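Local coordinates for sulfonate ABC transporter, periplasmic sulfonate-binding protein SsuA (Methylobacillus flagellatus, PDB 3UIF), which probably binds sulfonates or related sulfate esters in the periplasm and delivers them to an ABC transporter for uptake, at residues W95-N100 and A194-K199; W130-S135 and R283-Y288. All blocks are in the same frame, centred on the assembly; numbering follows the deposited sequence.

How the interactions relate
From the N terminus, 95-100 comes first, linking strand 89-94 of one sheet to strand 102-106 of the other. Segment 130-135 follows on helix 130-140, beside that second sheet. The chain then returns through 194-199, between strands 185-190 and 202-207; interaction 1 closes here, pairing the two connections between the sheets, as in the hinge of a two-lobed binding protein. Interaction 2 closes last, when helix 276-291 brings 283-288 against 130-135. The segments alternate along the chain, so the two loops cross. They also meet in space: Trp198 packs on Ala133 and Lys284, and Asp197 forms a long, weak ion pair with Lys284.

Interaction 1 (W95-N100 and A194-K199); sequences WGTTSN and APVDWK
Lys199 reaches across to 95-100 and uses its whole side chain, resting its aliphatic part on Thr97 and offering its ammonium group to Asn100. The Thr97 methyl does the touching, with CG2 3.6 Å from Lys199 CB and 4.0 Å from Lys199 CD. It lies anti to its own carbonyl carbon, beside the backbone N, and from there faces the lysine chain, which runs across the threonine at a slant. Farther along, Lys199 and Asn100 lie alongside each other, pointing the same way. The lysine is bent at its last torsion (chi4 -103°), and its NZ stands 3.0 Å from Asn100 OD1 in a weak hydrogen bond. At its base, Lys199 CA packs 3.7 Å from the backbone oxygen O of Ser99.

Residues outside the two segments hold these polar ends directly. Asp262, later in the chain, takes a salt bridge from Lys199 and a hydrogen bond from Asn100 ND2 on the same oxygen, OD2, closing a triangle whose Lys199-Asn100 side is weak. ND2 facing Asp262 and OD1 facing Lys199 NZ probably settle which way round the amide lies, with Thr191 a further partner of OD1. A methionine in place of Lys199 would probably leave Asp262 without this cation and Asn100 OD1 without its weak bond. The triangle joins both linkers of the probable hinge, and Asp262 is likely to balance much of the buried ammonium charge.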
ATOM      1  N   TRP A  95      -4.887  -1.829   5.727  1.00 35.64           N
ATOM      2  CA  TRP A  95      -5.646  -2.361   4.608  1.00 35.27           C
ATOM      3  C   TRP A  95      -5.107  -3.678   4.072  1.00 36.15           C
ATOM      4  O   TRP A  95      -5.609  -4.221   3.086  1.00 35.60           O
ATOM      5  CB  TRP A  95      -5.804  -1.308   3.512  1.00 35.91           C
ATOM      6  CG  TRP A  95      -4.538  -0.877   2.789  1.00 35.96           C
ATOM      7  CD1 TRP A  95      -3.307  -1.537   2.734  1.00 35.97           C
ATOM      8  CD2 TRP A  95      -4.360   0.317   1.949  1.00 36.04           C
ATOM      9  NE1 TRP A  95      -2.415  -0.849   1.959  1.00 36.02           N
ATOM     10  CE2 TRP A  95      -2.976   0.262   1.446  1.00 35.99           C
ATOM     11  CE3 TRP A  95      -5.181   1.384   1.566  1.00 36.73           C
ATOM     12  CZ2 TRP A  95      -2.450   1.253   0.613  1.00 36.39           C
ATOM     13  CZ3 TRP A  95      -4.640   2.368   0.720  1.00 36.77           C
ATOM     14  CH2 TRP A  95      -3.304   2.299   0.256  1.00 36.79           C
ATOM     15  N   GLY A  96      -4.081  -4.203   4.728  1.00 35.54           N
ATOM     16  CA  GLY A  96      -3.448  -5.428   4.305  1.00 35.50           C
ATOM     17  C   GLY A  96      -2.187  -5.156   3.512  1.00 36.41           C
ATOM     18  O   GLY A  96      -1.430  -4.204   3.798  1.00 35.68           O
ATOM     19  N   THR A  97      -1.940  -5.989   2.514  1.00 35.42           N
ATOM     20  CA  THR A  97      -0.746  -5.802   1.732  1.00 35.94           C
ATOM     21  C   THR A  97      -1.154  -5.396   0.359  1.00 35.95           C
ATOM     22  O   THR A  97      -1.872  -6.104  -0.347  1.00 35.67           O
ATOM     23  CB  THR A  97       0.172  -7.033   1.708  1.00 36.08           C
ATOM     24  OG1 THR A  97      -0.625  -8.219   1.620  1.00 36.03           O
ATOM     25  CG2 THR A  97       1.028  -7.081   2.971  1.00 36.74           C
ATOM     26  N   THR A  98      -0.704  -4.217  -0.023  1.00 36.13           N
ATOM     27  CA  THR A  98      -1.232  -3.636  -1.221  1.00 35.64           C
ATOM     28  C   THR A  98      -0.556  -4.168  -2.509  1.00 36.20           C
ATOM     29  O   THR A  98      -1.258  -4.481  -3.472  1.00 36.05           O
ATOM     30  CB  THR A  98      -1.398  -2.097  -1.067  1.00 36.11           C
ATOM     31  OG1 THR A  98      -2.157  -1.574  -2.160  1.00 36.24           O
ATOM     32  CG2 THR A  98      -0.086  -1.372  -0.929  1.00 36.38           C
ATOM     33  N   SER A  99       0.775  -4.349  -2.497  1.00 36.61           N
ATOM     34  CA  SER A  99       1.502  -4.745  -3.709  1.00 36.42           C
ATOM     35  C   SER A  99       2.725  -5.626  -3.489  1.00 37.00           C
ATOM     36  O   SER A  99       3.493  -5.422  -2.536  1.00 37.17           O
ATOM     37  CB  SER A  99       1.992  -3.493  -4.451  1.00 37.08           C
ATOM     38  OG  SER A  99       1.118  -2.398  -4.253  1.00 37.05           O
ATOM     39  N   ASN A 100       2.938  -6.573  -4.396  1.00 37.30           N
ATOM     40  CA  ASN A 100       4.237  -7.210  -4.518  1.00 37.68           C
ATOM     41  C   ASN A 100       5.198  -6.312  -5.314  1.00 38.28           C
ATOM     42  O   ASN A 100       4.781  -5.329  -5.952  1.00 38.37           O
ATOM     43  CB  ASN A 100       4.124  -8.594  -5.183  1.00 37.95           C
ATOM     44  CG  ASN A 100       3.390  -9.604  -4.318  1.00 37.89           C
ATOM     45  OD1 ASN A 100       3.880 -10.030  -3.262  1.00 38.14           O
ATOM     46  ND2 ASN A 100       2.204 -10.005  -4.769  1.00 38.32           N
ATOM     47  N   ALA A 194       9.076 -13.593  -0.799  1.00 43.46           N
ATOM     48  CA  ALA A 194       9.723 -12.874   0.293  1.00 45.55           C
ATOM     49  C   ALA A 194       8.883 -12.929   1.570  1.00 44.13           C
ATOM     50  O   ALA A 194       7.728 -13.354   1.529  1.00 43.16           O
ATOM     51  CB  ALA A 194       9.993 -11.441  -0.118  1.00 43.83           C
ATOM     52  N   PRO A 195       9.466 -12.528   2.722  1.00 44.89           N
ATOM     53  CA  PRO A 195       8.651 -12.374   3.936  1.00 44.25           C
ATOM     54  C   PRO A 195       7.512 -11.382   3.719  1.00 42.98           C
ATOM     55  O   PRO A 195       7.614 -10.471   2.879  1.00 42.42           O
ATOM     56  CB  PRO A 195       9.629 -11.803   4.949  1.00 45.63           C
ATOM     57  CG  PRO A 195      10.961 -12.281   4.495  1.00 47.51           C
ATOM     58  CD  PRO A 195      10.902 -12.345   2.999  1.00 46.63           C
ATOM     59  N   VAL A 196       6.440 -11.562   4.479  1.00 42.78           N
ATOM     60  CA  VAL A 196       5.240 -10.737   4.364  1.00 41.57           C
ATOM     61  C   VAL A 196       5.505  -9.228   4.483  1.00 41.05           C
ATOM     62  O   VAL A 196       4.852  -8.448   3.808  1.00 39.90           O
ATOM     63  CB  VAL A 196       4.163 -11.179   5.386  1.00 41.66           C
ATOM     64  CG1 VAL A 196       2.951 -10.261   5.328  1.00 40.45           C
ATOM     65  CG2 VAL A 196       3.741 -12.618   5.119  1.00 41.07           C
ATOM     66  N   ASP A 197       6.454  -8.828   5.333  1.00 41.95           N
ATOM     67  CA  ASP A 197       6.774  -7.406   5.552  1.00 41.61           C
ATOM     68  C   ASP A 197       7.452  -6.666   4.386  1.00 41.45           C
ATOM     69  O   ASP A 197       7.534  -5.447   4.409  1.00 41.33           O
ATOM     70  CB  ASP A 197       7.589  -7.206   6.839  1.00 42.82           C
ATOM     71  CG  ASP A 197       8.822  -8.061   6.887  1.00 44.47           C
ATOM     72  OD1 ASP A 197       9.960  -7.523   6.904  1.00 47.94           O
ATOM     73  OD2 ASP A 197       8.653  -9.297   6.904  1.00 44.93           O
ATOM     74  N   TRP A 198       7.931  -7.393   3.381  1.00 41.75           N
ATOM     75  CA  TRP A 198       8.527  -6.763   2.198  1.00 41.57           C
ATOM     76  C   TRP A 198       7.487  -6.225   1.261  1.00 40.40           C
ATOM     77  O   TRP A 198       7.800  -5.470   0.339  1.00 40.62           O
ATOM     78  CB  TRP A 198       9.388  -7.743   1.436  1.00 42.83           C
ATOM     79  CG  TRP A 198      10.580  -8.270   2.189  1.00 44.37           C
ATOM     80  CD1 TRP A 198      10.716  -8.459   3.560  1.00 44.94           C
ATOM     81  CD2 TRP A 198      11.837  -8.755   1.612  1.00 45.70           C
ATOM     82  NE1 TRP A 198      11.942  -8.992   3.860  1.00 46.65           N
ATOM     83  CE2 TRP A 198      12.660  -9.199   2.739  1.00 46.84           C
ATOM     84  CE3 TRP A 198      12.350  -8.853   0.317  1.00 45.57           C
ATOM     85  CZ2 TRP A 198      13.927  -9.710   2.558  1.00 48.34           C
ATOM     86  CZ3 TRP A 198      13.634  -9.387   0.151  1.00 47.15           C
ATOM     87  CH2 TRP A 198      14.399  -9.801   1.246  1.00 48.65           C
ATOM     88  N   LYS A 199       6.242  -6.621   1.478  1.00 39.64           N
ATOM     89  CA  LYS A 199       5.130  -6.154   0.685  1.00 38.96           C
ATOM     90  C   LYS A 199       4.723  -4.755   1.124  1.00 38.42           C
ATOM     91  O   LYS A 199       4.961  -4.365   2.267  1.00 38.62           O
ATOM     92  CB  LYS A 199       3.961  -7.105   0.861  1.00 37.93           C
ATOM     93  CG  LYS A 199       3.963  -8.287  -0.087  1.00 38.91           C
ATOM     94  CD  LYS A 199       3.169  -9.430   0.534  1.00 39.33           C
ATOM     95  CE  LYS A 199       3.327 -10.713  -0.259  1.00 38.08           C
ATOM     96  NZ  LYS A 199       2.082 -10.850  -1.043  1.00 37.65           N
TER

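Interaction 2 (W130-S135 and R283-Y288); sequences WELAFS and RKAVAY
Leu132 lies over one face of the Tyr288 ring while Glu131 meets that ring at its hydroxyl edge, in one of the two deposited conformers of Tyr288. The leucine makes a CH-pi contact, its CB 4.2 Å from the Tyr288 ring centroid and close to the ring normal. Its two methyls divide the remaining work: Leu132 CD1 rests 3.7 Å from Tyr288 CB, and Leu132 CD2 packs 3.8 Å from Ala285 CA, one turn earlier.

With CG opposite its backbone N (chi1 -172°) and the chain extended beyond, Glu131 crosses the tyrosine at roughly a right angle and carries its carboxylate to the hydroxyl, turned 79° from the ring plane. Tyr288 OH donates to Glu131 OE1 at 2.6 Å, on the anti lone pair, facing away from the other oxygen.

The axes of 130-135 and 283-288 are inclined at 97°, 10.3 Å apart at closest approach. Helix 130-140 packs on strand 121-124, and Ala285 of helix 276-291 on Ile80 of helix 77-85, beside the other sheet; the contact probably bridges the two lobes. Gly127 N also donates to Glu131 OE1, so in this conformer two donors grip this buried oxygen, probably stabilising its negative charge.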
ATOM      1  N   TRP A 130       8.410   0.793  -2.972  1.00 42.40           N
ATOM      2  CA  TRP A 130       9.043  -0.450  -3.392  1.00 42.68           C
ATOM      3  C   TRP A 130      10.548  -0.432  -3.353  1.00 43.92           C
ATOM      4  O   TRP A 130      11.186  -1.477  -3.532  1.00 44.06           O
ATOM      5  CB  TRP A 130       8.534  -0.924  -4.744  1.00 41.97           C
ATOM      6  CG  TRP A 130       8.565   0.100  -5.833  1.00 42.71           C
ATOM      7  CD1 TRP A 130       9.546   0.283  -6.797  1.00 43.79           C
ATOM      8  CD2 TRP A 130       7.539   1.096  -6.137  1.00 42.58           C
ATOM      9  NE1 TRP A 130       9.211   1.301  -7.650  1.00 44.22           N
ATOM     10  CE2 TRP A 130       8.018   1.831  -7.311  1.00 43.59           C
ATOM     11  CE3 TRP A 130       6.312   1.444  -5.576  1.00 41.56           C
ATOM     12  CZ2 TRP A 130       7.286   2.868  -7.877  1.00 43.93           C
ATOM     13  CZ3 TRP A 130       5.581   2.488  -6.162  1.00 41.97           C
ATOM     14  CH2 TRP A 130       6.061   3.188  -7.276  1.00 43.27           C
ATOM     15  N   GLU A 131      11.134   0.741  -3.118  1.00 44.86           N
ATOM     16  CA  GLU A 131      12.589   0.850  -2.961  1.00 46.28           C
ATOM     17  C   GLU A 131      13.043   0.099  -1.707  1.00 46.47           C
ATOM     18  O   GLU A 131      14.138  -0.457  -1.663  1.00 47.50           O
ATOM     19  CB  GLU A 131      13.046   2.308  -2.911  1.00 47.64           C
ATOM     20  CG  GLU A 131      14.565   2.453  -2.938  1.00 49.31           C
ATOM     21  CD  GLU A 131      15.061   3.892  -2.867  1.00 52.25           C
ATOM     22  OE1 GLU A 131      14.501   4.707  -2.095  1.00 50.95           O
ATOM     23  OE2 GLU A 131      16.036   4.206  -3.586  1.00 55.17           O
ATOM     24  N   LEU A 132      12.174   0.070  -0.703  1.00 45.73           N
ATOM     25  CA  LEU A 132      12.417  -0.683   0.521  1.00 45.98           C
ATOM     26  C   LEU A 132      12.574  -2.185   0.244  1.00 45.61           C
ATOM     27  O   LEU A 132      13.516  -2.814   0.720  1.00 46.63           O
ATOM     28  CB  LEU A 132      11.305  -0.413   1.536  1.00 44.91           C
ATOM     29  CG  LEU A 132      11.330  -1.259   2.801  1.00 45.10           C
ATOM     30  CD1 LEU A 132      12.627  -1.086   3.594  1.00 47.12           C
ATOM     31  CD2 LEU A 132      10.111  -0.946   3.651  1.00 43.91           C
ATOM     32  N   ALA A 133      11.655  -2.740  -0.541  1.00 44.42           N
ATOM     33  CA  ALA A 133      11.754  -4.131  -0.972  1.00 44.28           C
ATOM     34  C   ALA A 133      13.047  -4.387  -1.741  1.00 45.51           C
ATOM     35  O   ALA A 133      13.675  -5.431  -1.585  1.00 46.19           O
ATOM     36  CB  ALA A 133      10.549  -4.529  -1.806  1.00 42.98           C
ATOM     37  N   PHE A 134      13.447  -3.430  -2.568  1.00 45.94           N
ATOM     38  CA  PHE A 134      14.671  -3.570  -3.320  1.00 47.24           C
ATOM     39  C   PHE A 134      15.860  -3.604  -2.357  1.00 48.83           C
ATOM     40  O   PHE A 134      16.730  -4.489  -2.440  1.00 49.99           O
ATOM     41  CB  PHE A 134      14.806  -2.438  -4.333  1.00 47.45           C
ATOM     42  CG  PHE A 134      16.021  -2.560  -5.217  1.00 49.15           C
ATOM     43  CD1 PHE A 134      16.075  -3.522  -6.232  1.00 48.76           C
ATOM     44  CD2 PHE A 134      17.115  -1.712  -5.040  1.00 50.67           C
ATOM     45  CE1 PHE A 134      17.179  -3.625  -7.054  1.00 50.40           C
ATOM     46  CE2 PHE A 134      18.229  -1.817  -5.863  1.00 52.27           C
ATOM     47  CZ  PHE A 134      18.261  -2.774  -6.870  1.00 52.04           C
ATOM     48  N   SER A 135      15.867  -2.648  -1.431  1.00 49.02           N
ATOM     49  CA  SER A 135      16.891  -2.568  -0.407  1.00 50.81           C
ATOM     50  C   SER A 135      16.981  -3.860   0.428  1.00 51.09           C
ATOM     51  O   SER A 135      18.081  -4.384   0.648  1.00 52.78           O
ATOM     52  CB  SER A 135      16.658  -1.346   0.475  1.00 50.96           C
ATOM     53  OG  SER A 135      17.532  -1.389   1.579  1.00 52.66           O
ATOM     54  N   ARG A 283       8.703  -0.579  11.443  1.00 46.81           N
ATOM     55  CA  ARG A 283      10.070  -0.389  11.901  1.00 49.28           C
ATOM     56  C   ARG A 283      11.030  -0.270  10.701  1.00 49.49           C
ATOM     57  O   ARG A 283      11.846   0.647  10.638  1.00 50.80           O
ATOM     58  CB  ARG A 283      10.504  -1.537  12.837  1.00 50.17           C
ATOM     59  CG  ARG A 283      11.968  -1.438  13.270  1.00 53.33           C
ATOM     60  CD  ARG A 283      12.509  -2.661  14.033  1.00 58.02           C
ATOM     61  NE  ARG A 283      12.860  -3.817  13.179  1.00 58.26           N
ATOM     62  CZ  ARG A 283      13.973  -3.928  12.448  1.00 58.43           C
ATOM     63  NH1 ARG A 283      14.189  -5.026  11.731  1.00 58.08           N
ATOM     64  NH2 ARG A 283      14.879  -2.950  12.427  1.00 56.76           N
ATOM     65  N   LYS A 284      10.926  -1.188   9.745  1.00 47.96           N
ATOM     66  CA  LYS A 284      11.844  -1.190   8.610  1.00 48.73           C
ATOM     67  C   LYS A 284      11.643   0.044   7.731  1.00 48.14           C
ATOM     68  O   LYS A 284      12.615   0.726   7.362  1.00 49.08           O
ATOM     69  CB  LYS A 284      11.689  -2.465   7.795  1.00 47.21           C
ATOM     70  CG  LYS A 284      12.446  -3.647   8.355  1.00 48.59           C
ATOM     71  CD  LYS A 284      12.327  -4.840   7.423  1.00 50.30           C
ATOM     72  CE  LYS A 284      13.281  -5.960   7.821  1.00 53.60           C
ATOM     73  NZ  LYS A 284      13.385  -6.982   6.734  1.00 54.22           N
ATOM     74  N   ALA A 285      10.374   0.330   7.426  1.00 46.10           N
ATOM     75  CA  ALA A 285       9.997   1.450   6.587  1.00 45.73           C
ATOM     76  C   ALA A 285      10.421   2.792   7.167  1.00 47.36           C
ATOM     77  O   ALA A 285      10.829   3.679   6.421  1.00 47.94           O
ATOM     78  CB  ALA A 285       8.501   1.437   6.307  1.00 43.98           C
ATOM     79  N   VAL A 286      10.332   2.958   8.483  1.00 47.90           N
ATOM     80  CA  VAL A 286      10.729   4.232   9.088  1.00 49.61           C
ATOM     81  C   VAL A 286      12.244   4.419   9.007  1.00 51.66           C
ATOM     82  O   VAL A 286      12.716   5.532   8.782  1.00 53.01           O
ATOM     83  CB  VAL A 286      10.179   4.409  10.518  1.00 49.87           C
ATOM     84  CG1 VAL A 286      10.821   5.594  11.217  1.00 52.53           C
ATOM     85  CG2 VAL A 286       8.673   4.608  10.464  1.00 48.23           C
ATOM     86  N   ALA A 287      12.993   3.325   9.154  1.00 52.01           N
ATOM     87  CA  ALA A 287      14.461   3.347   9.040  1.00 54.32           C
ATOM     88  C   ALA A 287      14.885   3.713   7.629  1.00 54.05           C
ATOM     89  O   ALA A 287      15.806   4.528   7.456  1.00 55.88           O
ATOM     90  CB  ALA A 287      15.078   2.016   9.450  1.00 54.53           C
ATOM     91  N   TYR A 288      14.212   3.137   6.628  1.00 51.98           N
ATOM     92  CA  TYR A 288      14.514   3.382   5.217  0.70 52.03           C
ATOM     93  C   TYR A 288      14.160   4.803   4.790  1.00 52.18           C
ATOM     94  O   TYR A 288      14.845   5.404   3.962  1.00 53.24           O
ATOM     95  CB  TYR A 288      13.789   2.366   4.325  0.70 50.12           C
ATOM     96  CG  TYR A 288      13.383   2.902   2.963  0.70 49.43           C
ATOM     97  CD1 TYR A 288      12.124   3.493   2.768  0.70 48.14           C
ATOM     98  CD2 TYR A 288      14.252   2.829   1.873  0.70 50.08           C
ATOM     99  CE1 TYR A 288      11.745   3.997   1.529  0.70 47.67           C
ATOM    100  CE2 TYR A 288      13.882   3.323   0.631  0.70 49.59           C
ATOM    101  CZ  TYR A 288      12.631   3.908   0.463  0.70 48.44           C
ATOM    102  OH  TYR A 288      12.255   4.399  -0.767  0.70 48.13           O
TER